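N-acetylneuraminate lyase (Fusobacterium nucleatum subsp. nucleatum ATCC 25586, PDB 5ZKA) is a lyase of the dihydrodipicolinate synthetase family, whose members are built on a TIM-barrel fold. Local coordinates at residues A[107-121]-A[136-150]. Residues are numbered along the deposited sequence; the frame is centred on the assembly and turned at random.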
ATOM      1  N   LYS A 107     -16.046 -14.882  27.122  1.00 29.81           N
ATOM      2  CA  LYS A 107     -16.168 -15.007  28.571  1.00 31.05           C
ATOM      3  C   LYS A 107     -15.123 -15.965  29.127  1.00 35.70           C
ATOM      4  O   LYS A 107     -14.536 -15.719  30.192  1.00 33.57           O
ATOM      5  CB  LYS A 107     -17.575 -15.482  28.943  1.00 37.89           C
ATOM      6  CG  LYS A 107     -18.682 -14.482  28.623  1.00 42.33           C
ATOM      7  CD  LYS A 107     -20.018 -14.938  29.213  1.00 45.15           C
ATOM      8  CE  LYS A 107     -21.137 -13.955  28.886  1.00 52.26           C
ATOM      9  NZ  LYS A 107     -22.501 -14.559  29.026  1.00 61.49           N
ATOM     10  N   TYR A 108     -14.872 -17.063  28.413  1.00 36.13           N
ATOM     11  CA  TYR A 108     -13.953 -18.078  28.910  1.00 36.44           C
ATOM     12  C   TYR A 108     -12.525 -17.545  28.990  1.00 37.31           C
ATOM     13  O   TYR A 108     -11.834 -17.750  29.997  1.00 34.39           O
ATOM     14  CB  TYR A 108     -14.029 -19.315  28.020  1.00 40.20           C
ATOM     15  CG  TYR A 108     -13.105 -20.429  28.441  1.00 44.13           C
ATOM     16  CD1 TYR A 108     -13.475 -21.318  29.442  1.00 48.21           C
ATOM     17  CD2 TYR A 108     -11.868 -20.602  27.829  1.00 47.49           C
ATOM     18  CE1 TYR A 108     -12.638 -22.340  29.828  1.00 52.30           C
ATOM     19  CE2 TYR A 108     -11.030 -21.624  28.206  1.00 50.69           C
ATOM     20  CZ  TYR A 108     -11.418 -22.485  29.204  1.00 55.47           C
ATOM     21  OH  TYR A 108     -10.584 -23.502  29.583  1.00 59.91           O
ATOM     22  N   VAL A 109     -12.060 -16.849  27.947  1.00 32.92           N
ATOM     23  CA  VAL A 109     -10.688 -16.355  28.004  1.00 33.09           C
ATOM     24  C   VAL A 109     -10.576 -15.170  28.953  1.00 33.06           C
ATOM     25  O   VAL A 109      -9.522 -14.959  29.569  1.00 36.69           O
ATOM     26  CB  VAL A 109     -10.161 -16.017  26.601  1.00 31.07           C
ATOM     27  CG1 VAL A 109     -10.289 -17.233  25.707  1.00 33.86           C
ATOM     28  CG2 VAL A 109     -10.895 -14.821  25.993  1.00 29.72           C
ATOM     29  N   THR A 110     -11.644 -14.390  29.109  1.00 32.77           N
ATOM     30  CA  THR A 110     -11.616 -13.327  30.106  1.00 33.36           C
ATOM     31  C   THR A 110     -11.429 -13.906  31.504  1.00 40.52           C
ATOM     32  O   THR A 110     -10.630 -13.389  32.294  1.00 44.72           O
ATOM     33  CB  THR A 110     -12.892 -12.489  30.003  1.00 32.59           C
ATOM     34  OG1 THR A 110     -12.948 -11.890  28.701  1.00 32.75           O
ATOM     35  CG2 THR A 110     -12.910 -11.394  31.045  1.00 39.00           C
ATOM     36  N   LYS A 111     -12.115 -15.017  31.802  1.00 36.12           N
ATOM     37  CA  LYS A 111     -11.956 -15.684  33.092  1.00 35.01           C
ATOM     38  C   LYS A 111     -10.547 -16.246  33.262  1.00 42.17           C
ATOM     39  O   LYS A 111     -10.015 -16.271  34.379  1.00 42.21           O
ATOM     40  CB  LYS A 111     -13.008 -16.790  33.237  1.00 35.16           C
ATOM     41  CG  LYS A 111     -12.959 -17.553  34.564  1.00 48.32           C
ATOM     42  CD  LYS A 111     -14.040 -18.623  34.632  1.00 57.27           C
ATOM     43  CE  LYS A 111     -14.036 -19.360  35.976  1.00 65.87           C
ATOM     44  NZ  LYS A 111     -12.981 -20.411  36.055  1.00 68.33           N
ATOM     45  N   LEU A 112      -9.930 -16.715  32.171  1.00 38.42           N
ATOM     46  CA  LEU A 112      -8.556 -17.211  32.230  1.00 40.51           C
ATOM     47  C   LEU A 112      -7.558 -16.102  32.531  1.00 40.01           C
ATOM     48  O   LEU A 112      -6.470 -16.385  33.035  1.00 39.97           O
ATOM     49  CB  LEU A 112      -8.169 -17.894  30.911  1.00 37.33           C
ATOM     50  CG  LEU A 112      -8.735 -19.277  30.564  1.00 37.09           C
ATOM     51  CD1 LEU A 112      -8.239 -19.717  29.199  1.00 37.94           C
ATOM     52  CD2 LEU A 112      -8.413 -20.340  31.610  1.00 34.08           C
ATOM     53  N   GLY A 113      -7.891 -14.854  32.221  1.00 38.19           N
ATOM     54  CA  GLY A 113      -6.999 -13.754  32.532  1.00 41.20           C
ATOM     55  C   GLY A 113      -6.516 -12.967  31.330  1.00 36.56           C
ATOM     56  O   GLY A 113      -5.674 -12.073  31.470  1.00 37.64           O
ATOM     57  N   TYR A 114      -7.021 -13.284  30.142  1.00 32.42           N
ATOM     58  CA  TYR A 114      -6.721 -12.462  28.979  1.00 36.92           C
ATOM     59  C   TYR A 114      -7.347 -11.086  29.155  1.00 36.28           C
ATOM     60  O   TYR A 114      -8.494 -10.959  29.592  1.00 35.80           O
ATOM     61  CB  TYR A 114      -7.242 -13.108  27.697  1.00 31.26           C
ATOM     62  CG  TYR A 114      -6.463 -14.309  27.196  1.00 30.80           C
ATOM     63  CD1 TYR A 114      -6.671 -15.573  27.746  1.00 33.65           C
ATOM     64  CD2 TYR A 114      -5.547 -14.185  26.151  1.00 30.93           C
ATOM     65  CE1 TYR A 114      -5.976 -16.677  27.289  1.00 33.53           C
ATOM     66  CE2 TYR A 114      -4.854 -15.287  25.677  1.00 30.40           C
ATOM     67  CZ  TYR A 114      -5.072 -16.531  26.250  1.00 28.27           C
ATOM     68  OH  TYR A 114      -4.390 -17.634  25.781  1.00 30.20           O
ATOM     69  N   LYS A 115      -6.582 -10.048  28.822  1.00 35.35           N
ATOM     70  CA  LYS A 115      -6.979  -8.672  29.084  1.00 35.60           C
ATOM     71  C   LYS A 115      -7.332  -7.934  27.808  1.00 35.21           C
ATOM     72  O   LYS A 115      -7.541  -6.718  27.838  1.00 34.90           O
ATOM     73  CB  LYS A 115      -5.870  -7.931  29.840  1.00 39.59           C
ATOM     74  CG  LYS A 115      -5.791  -8.304  31.321  1.00 46.27           C
ATOM     75  CD  LYS A 115      -7.149  -8.130  31.983  1.00 56.69           C
ATOM     76  CE  LYS A 115      -7.126  -8.526  33.453  1.00 65.84           C
ATOM     77  NZ  LYS A 115      -6.283  -7.612  34.278  1.00 69.45           N
ATOM     78  N   CYS A 116      -7.398  -8.641  26.686  1.00 30.72           N
ATOM     79  CA  CYS A 116      -7.796  -8.018  25.439  1.00 31.05           C
ATOM     80  C   CYS A 116      -8.275  -9.111  24.499  1.00 32.81           C
ATOM     81  O   CYS A 116      -7.646 -10.174  24.404  1.00 30.38           O
ATOM     82  CB  CYS A 116      -6.643  -7.230  24.810  1.00 30.98           C
ATOM     83  SG  CYS A 116      -7.175  -6.262  23.380  1.00 33.20           S
ATOM     84  N   LEU A 117      -9.390  -8.841  23.824  1.00 27.63           N
ATOM     85  CA  LEU A 117      -9.982  -9.728  22.835  1.00 26.64           C
ATOM     86  C   LEU A 117      -9.765  -9.163  21.444  1.00 25.80           C
ATOM     87  O   LEU A 117      -9.465  -7.982  21.268  1.00 27.25           O
ATOM     88  CB  LEU A 117     -11.493  -9.891  23.055  1.00 26.71           C
ATOM     89  CG  LEU A 117     -12.007 -10.323  24.427  1.00 29.82           C
ATOM     90  CD1 LEU A 117     -13.541 -10.439  24.393  1.00 26.31           C
ATOM     91  CD2 LEU A 117     -11.381 -11.634  24.816  1.00 31.21           C
ATOM     92  N   SER A 118      -9.938 -10.032  20.456  1.00 24.79           N
ATOM     93  CA  SER A 118     -10.049  -9.633  19.063  1.00 25.86           C
ATOM     94  C   SER A 118     -11.148 -10.476  18.438  1.00 26.89           C
ATOM     95  O   SER A 118     -11.498 -11.540  18.950  1.00 25.72           O
ATOM     96  CB  SER A 118      -8.720  -9.816  18.312  1.00 26.90           C
ATOM     97  OG  SER A 118      -8.720  -9.118  17.085  1.00 31.81           O
ATOM     98  N   ALA A 119     -11.716  -9.996  17.334  1.00 28.42           N
ATOM     99  CA  ALA A 119     -12.770 -10.772  16.687  1.00 24.40           C
ATOM    100  C   ALA A 119     -12.809 -10.419  15.211  1.00 29.06           C
ATOM    101  O   ALA A 119     -12.986  -9.248  14.861  1.00 26.56           O
ATOM    102  CB  ALA A 119     -14.131 -10.515  17.339  1.00 27.15           C
ATOM    103  N   VAL A 120     -12.668 -11.434  14.354  1.00 29.63           N
ATOM    104  CA  VAL A 120     -12.794 -11.203  12.921  1.00 27.75           C
ATOM    105  C   VAL A 120     -14.210 -10.714  12.609  1.00 27.24           C
ATOM    106  O   VAL A 120     -15.175 -11.041  13.311  1.00 24.62           O
ATOM    107  CB  VAL A 120     -12.458 -12.486  12.141  1.00 26.91           C
ATOM    108  CG1 VAL A 120     -13.395 -13.624  12.547  1.00 30.75           C
ATOM    109  CG2 VAL A 120     -12.494 -12.234  10.626  1.00 28.35           C
ATOM    110  N   THR A 121     -14.339  -9.900  11.561  1.00 26.33           N
ATOM    111  CA  THR A 121     -15.675  -9.529  11.120  1.00 28.58           C
ATOM    112  C   THR A 121     -16.470 -10.795  10.800  1.00 28.80           C
ATOM    113  O   THR A 121     -15.928 -11.733  10.206  1.00 33.02           O
ATOM    114  CB  THR A 121     -15.615  -8.614   9.892  1.00 34.48           C
ATOM    115  OG1 THR A 121     -14.887  -9.263   8.841  1.00 31.02           O
ATOM    116  CG2 THR A 121     -14.923  -7.294  10.240  1.00 31.73           C
ATOM    117  N   TYR A 136     -19.896  -6.779  17.391  1.00 29.49           N
ATOM    118  CA  TYR A 136     -18.787  -6.266  18.190  1.00 27.89           C
ATOM    119  C   TYR A 136     -19.270  -5.751  19.536  1.00 32.83           C
ATOM    120  O   TYR A 136     -18.687  -6.065  20.579  1.00 31.94           O
ATOM    121  CB  TYR A 136     -18.057  -5.168  17.425  1.00 28.30           C
ATOM    122  CG  TYR A 136     -17.101  -5.742  16.402  1.00 25.02           C
ATOM    123  CD1 TYR A 136     -16.024  -6.536  16.804  1.00 29.32           C
ATOM    124  CD2 TYR A 136     -17.286  -5.516  15.041  1.00 28.58           C
ATOM    125  CE1 TYR A 136     -15.144  -7.077  15.872  1.00 27.80           C
ATOM    126  CE2 TYR A 136     -16.415  -6.048  14.107  1.00 29.35           C
ATOM    127  CZ  TYR A 136     -15.350  -6.832  14.534  1.00 29.51           C
ATOM    128  OH  TYR A 136     -14.480  -7.378  13.626  1.00 28.39           O
ATOM    129  N   GLU A 137     -20.340  -4.957  19.534  1.00 30.41           N
ATOM    130  CA  GLU A 137     -20.811  -4.387  20.789  1.00 33.55           C
ATOM    131  C   GLU A 137     -21.300  -5.468  21.733  1.00 35.29           C
ATOM    132  O   GLU A 137     -21.156  -5.331  22.953  1.00 34.41           O
ATOM    133  CB  GLU A 137     -21.913  -3.358  20.524  1.00 40.03           C
ATOM    134  CG  GLU A 137     -21.488  -2.282  19.541  1.00 50.16           C
ATOM    135  CD  GLU A 137     -21.737  -0.883  20.046  1.00 56.25           C
ATOM    136  OE1 GLU A 137     -22.819  -0.330  19.755  1.00 58.71           O
ATOM    137  OE2 GLU A 137     -20.841  -0.335  20.722  1.00 54.78           O
ATOM    138  N   THR A 138     -21.875  -6.544  21.187  1.00 31.96           N
ATOM    139  CA  THR A 138     -22.374  -7.625  22.028  1.00 33.89           C
ATOM    140  C   THR A 138     -21.228  -8.364  22.709  1.00 33.02           C
ATOM    141  O   THR A 138     -21.297  -8.666  23.906  1.00 30.62           O
ATOM    142  CB  THR A 138     -23.226  -8.591  21.195  1.00 34.65           C
ATOM    143  OG1 THR A 138     -24.404  -7.919  20.719  1.00 32.52           O
ATOM    144  CG2 THR A 138     -23.625  -9.814  22.010  1.00 32.77           C
ATOM    145  N   ILE A 139     -20.160  -8.666  21.968  1.00 28.87           N
ATOM    146  CA  ILE A 139     -19.032  -9.342  22.600  1.00 30.25           C
ATOM    147  C   ILE A 139     -18.457  -8.479  23.713  1.00 29.52           C
ATOM    148  O   ILE A 139     -18.131  -8.975  24.799  1.00 32.85           O
ATOM    149  CB  ILE A 139     -17.963  -9.712  21.554  1.00 28.43           C
ATOM    150  CG1 ILE A 139     -18.575 -10.601  20.463  1.00 29.19           C
ATOM    151  CG2 ILE A 139     -16.784 -10.410  22.240  1.00 34.93           C
ATOM    152  CD1 ILE A 139     -17.680 -10.788  19.226  1.00 32.37           C
ATOM    153  N   VAL A 140     -18.314  -7.175  23.462  1.00 33.60           N
ATOM    154  CA  VAL A 140     -17.765  -6.274  24.477  1.00 32.98           C
ATOM    155  C   VAL A 140     -18.686  -6.223  25.688  1.00 32.75           C
ATOM    156  O   VAL A 140     -18.255  -6.421  26.833  1.00 33.88           O
ATOM    157  CB  VAL A 140     -17.541  -4.874  23.877  1.00 33.24           C
ATOM    158  CG1 VAL A 140     -17.209  -3.869  24.967  1.00 32.92           C
ATOM    159  CG2 VAL A 140     -16.441  -4.923  22.821  1.00 33.45           C
ATOM    160  N   ARG A 141     -19.975  -5.989  25.443  1.00 29.08           N
ATOM    161  CA  ARG A 141     -20.961  -5.908  26.522  1.00 32.70           C
ATOM    162  C   ARG A 141     -20.973  -7.170  27.378  1.00 36.59           C
ATOM    163  O   ARG A 141     -21.005  -7.102  28.614  1.00 38.67           O
ATOM    164  CB  ARG A 141     -22.337  -5.657  25.915  1.00 33.06           C
ATOM    165  CG  ARG A 141     -23.449  -5.537  26.909  1.00 39.89           C
ATOM    166  CD  ARG A 141     -24.722  -5.068  26.220  1.00 44.64           C
ATOM    167  NE  ARG A 141     -25.276  -6.081  25.321  1.00 48.06           N
ATOM    168  CZ  ARG A 141     -25.322  -5.958  23.995  1.00 49.15           C
ATOM    169  NH1 ARG A 141     -24.850  -4.867  23.411  1.00 38.71           N
ATOM    170  NH2 ARG A 141     -25.851  -6.924  23.257  1.00 53.83           N
ATOM    171  N   GLU A 142     -20.962  -8.338  26.739  1.00 37.23           N
ATOM    172  CA  GLU A 142     -21.134  -9.584  27.472  1.00 38.91           C
ATOM    173  C   GLU A 142     -19.863 -10.036  28.186  1.00 39.87           C
ATOM    174  O   GLU A 142     -19.954 -10.824  29.136  1.00 41.64           O
ATOM    175  CB  GLU A 142     -21.619 -10.679  26.521  1.00 38.85           C
ATOM    176  CG  GLU A 142     -23.016 -10.437  25.963  1.00 43.11           C
ATOM    177  CD  GLU A 142     -24.108 -10.628  27.018  1.00 56.45           C
ATOM    178  OE1 GLU A 142     -24.072 -11.646  27.744  1.00 60.39           O
ATOM    179  OE2 GLU A 142     -25.002  -9.759  27.118  1.00 59.45           O
ATOM    180  N   THR A 143     -18.691  -9.560  27.763  1.00 34.25           N
ATOM    181  CA  THR A 143     -17.438  -9.920  28.422  1.00 32.11           C
ATOM    182  C   THR A 143     -16.891  -8.830  29.335  1.00 35.81           C
ATOM    183  O   THR A 143     -16.156  -9.141  30.274  1.00 38.31           O
ATOM    184  CB  THR A 143     -16.351 -10.262  27.383  1.00 34.02           C
ATOM    185  OG1 THR A 143     -16.051  -9.104  26.592  1.00 36.99           O
ATOM    186  CG2 THR A 143     -16.813 -11.388  26.464  1.00 32.61           C
ATOM    187  N   GLY A 144     -17.203  -7.561  29.077  1.00 34.05           N
ATOM    188  CA  GLY A 144     -16.557  -6.478  29.796  1.00 34.36           C
ATOM    189  C   GLY A 144     -15.101  -6.273  29.440  1.00 36.32           C
ATOM    190  O   GLY A 144     -14.403  -5.527  30.133  1.00 38.94           O
ATOM    191  N   ASN A 145     -14.620  -6.904  28.378  1.00 34.12           N
ATOM    192  CA  ASN A 145     -13.211  -6.890  28.019  1.00 35.33           C
ATOM    193  C   ASN A 145     -12.993  -5.920  26.860  1.00 34.28           C
ATOM    194  O   ASN A 145     -13.941  -5.435  26.235  1.00 35.15           O
ATOM    195  CB  ASN A 145     -12.748  -8.310  27.659  1.00 31.85           C
ATOM    196  CG  ASN A 145     -11.283  -8.564  28.001  1.00 35.44           C
ATOM    197  OD1 ASN A 145     -10.468  -7.641  28.030  1.00 36.43           O
ATOM    198  ND2 ASN A 145     -10.948  -9.826  28.264  1.00 32.23           N
ATOM    199  N   TYR A 146     -11.722  -5.626  26.588  1.00 31.43           N
ATOM    200  CA  TYR A 146     -11.357  -4.755  25.477  1.00 32.31           C
ATOM    201  C   TYR A 146     -11.361  -5.534  24.171  1.00 30.47           C
ATOM    202  O   TYR A 146     -11.223  -6.759  24.147  1.00 29.32           O
ATOM    203  CB  TYR A 146      -9.973  -4.133  25.689  1.00 36.18           C
ATOM    204  CG  TYR A 146      -9.887  -3.240  26.903  1.00 49.38           C
ATOM    205  CD1 TYR A 146     -10.701  -2.125  27.025  1.00 50.84           C
ATOM    206  CD2 TYR A 146      -8.999  -3.521  27.932  1.00 63.11           C
ATOM    207  CE1 TYR A 146     -10.634  -1.311  28.135  1.00 60.14           C
ATOM    208  CE2 TYR A 146      -8.924  -2.711  29.049  1.00 70.74           C
ATOM    209  CZ  TYR A 146      -9.744  -1.607  29.147  1.00 68.53           C
ATOM    210  OH  TYR A 146      -9.671  -0.797  30.257  1.00 72.31           O
ATOM    211  N   MET A 147     -11.500  -4.801  23.068  1.00 28.72           N
ATOM    212  CA  MET A 147     -11.724  -5.425  21.771  1.00 30.85           C
ATOM    213  C   MET A 147     -10.864  -4.768  20.706  1.00 26.30           C
ATOM    214  O   MET A 147     -10.814  -3.539  20.615  1.00 28.34           O
ATOM    215  CB  MET A 147     -13.201  -5.323  21.359  1.00 29.73           C
ATOM    216  CG  MET A 147     -13.489  -5.749  19.920  1.00 27.70           C
ATOM    217  SD  MET A 147     -13.199  -7.514  19.613  1.00 31.53           S
ATOM    218  CE  MET A 147     -14.442  -8.254  20.685  1.00 26.85           C
ATOM    219  N   ILE A 148     -10.204  -5.590  19.898  1.00 23.80           N
ATOM    220  CA  ILE A 148      -9.510  -5.135  18.698  1.00 23.16           C
ATOM    221  C   ILE A 148     -10.263  -5.709  17.506  1.00 25.99           C
ATOM    222  O   ILE A 148     -10.448  -6.928  17.409  1.00 27.57           O
ATOM    223  CB  ILE A 148      -8.029  -5.560  18.707  1.00 25.20           C
ATOM    224  CG1 ILE A 148      -7.252  -4.733  19.729  1.00 26.39           C
ATOM    225  CG2 ILE A 148      -7.396  -5.359  17.364  1.00 24.24           C
ATOM    226  CD1 ILE A 148      -5.944  -5.374  20.105  1.00 31.67           C
ATOM    227  N   ILE A 149     -10.756  -4.827  16.629  1.00 27.56           N
ATOM    228  CA  ILE A 149     -11.371  -5.265  15.378  1.00 27.18           C
ATOM    229  C   ILE A 149     -10.338  -5.995  14.533  1.00 31.08           C
ATOM    230  O   ILE A 149      -9.247  -5.471  14.288  1.00 29.11           O
ATOM    231  CB  ILE A 149     -11.895  -4.057  14.591  1.00 28.29           C
ATOM    232  CG1 ILE A 149     -12.787  -3.168  15.441  1.00 33.16           C
ATOM    233  CG2 ILE A 149     -12.539  -4.503  13.282  1.00 33.44           C
ATOM    234  CD1 ILE A 149     -12.998  -1.791  14.809  1.00 35.20           C
ATOM    235  N   TYR A 150     -10.689  -7.194  14.047  1.00 31.46           N
ATOM    236  CA  TYR A 150      -9.844  -7.949  13.119  1.00 29.40           C
ATOM    237  C   TYR A 150     -10.444  -7.785  11.725  1.00 29.78           C
ATOM    238  O   TYR A 150     -11.466  -8.393  11.403  1.00 32.30           O
ATOM    239  CB  TYR A 150      -9.739  -9.425  13.521  1.00 29.32           C
ATOM    240  CG  TYR A 150      -8.848 -10.296  12.628  1.00 35.85           C
ATOM    241  CD1 TYR A 150      -7.986  -9.733  11.683  1.00 37.06           C
ATOM    242  CD2 TYR A 150      -8.891 -11.684  12.720  1.00 38.20           C
ATOM    243  CE1 TYR A 150      -7.177 -10.530  10.871  1.00 43.14           C
ATOM    244  CE2 TYR A 150      -8.093 -12.491  11.913  1.00 46.47           C
ATOM    245  CZ  TYR A 150      -7.237 -11.910  10.990  1.00 50.17           C
ATOM    246  OH  TYR A 150      -6.447 -12.709  10.189  1.00 50.18           O
TER
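A right-handed beta-alpha-beta unit joins strand 117-120, helix 129-143 and strand 147-150, and its two neighbouring parallel strands exchange backbone bonds, beginning with Leu-117 N to Tyr-146 O and Ile-148 N to Leu-117 O. Just ahead of the paired strands, Asn-145 ties down both the end of helix 99-112 and the loop that follows it. Its ND2 gives one hydrogen to Thr-110 OG1 (2.9 Å) and the other to Tyr-114 O (3.0 Å), both lying close to the amide plane, which fixes the rotation of the amide; its OD1 takes Tyr-146 N. An amide suits this place because it donates twice while still accepting. Thr-110 OG1 is also bonded to Gly-106 O in its own helix.

As in TIM barrels generally, helix 129-143 packs on the outside of the parallel strands. Leu-117, with CG anti to its carbonyl carbon (chi1 -54°), brings CD1 to Ile-139 CG2 at 3.9 Å and meets Thr-143 tip to tip. The small Ala-119 lets larger groups close in, its CB touching Tyr-136 CE1, Ile-139 CD1 and Met-147 SD. Tyr-136 OH donates to Ala-119 O at 2.7 Å, that oxygen lying at the ring edge, in its plane; Tyr-150 N reaches the same oxygen from the opposite face of the carbonyl, so two donors grip it. On the barrel's inner side, Ser-118 OG, anti to the backbone N (chi1 -165°), reaches across to Ile-148 O at 2.8 Å and also bonds Tyr-57 OH. On the solvent-exposed side, between helices 99-112 and 129-143, Lys-107 runs extended beside Glu-142, forming a long salt bridge from NZ to OE1 (3.5 Å).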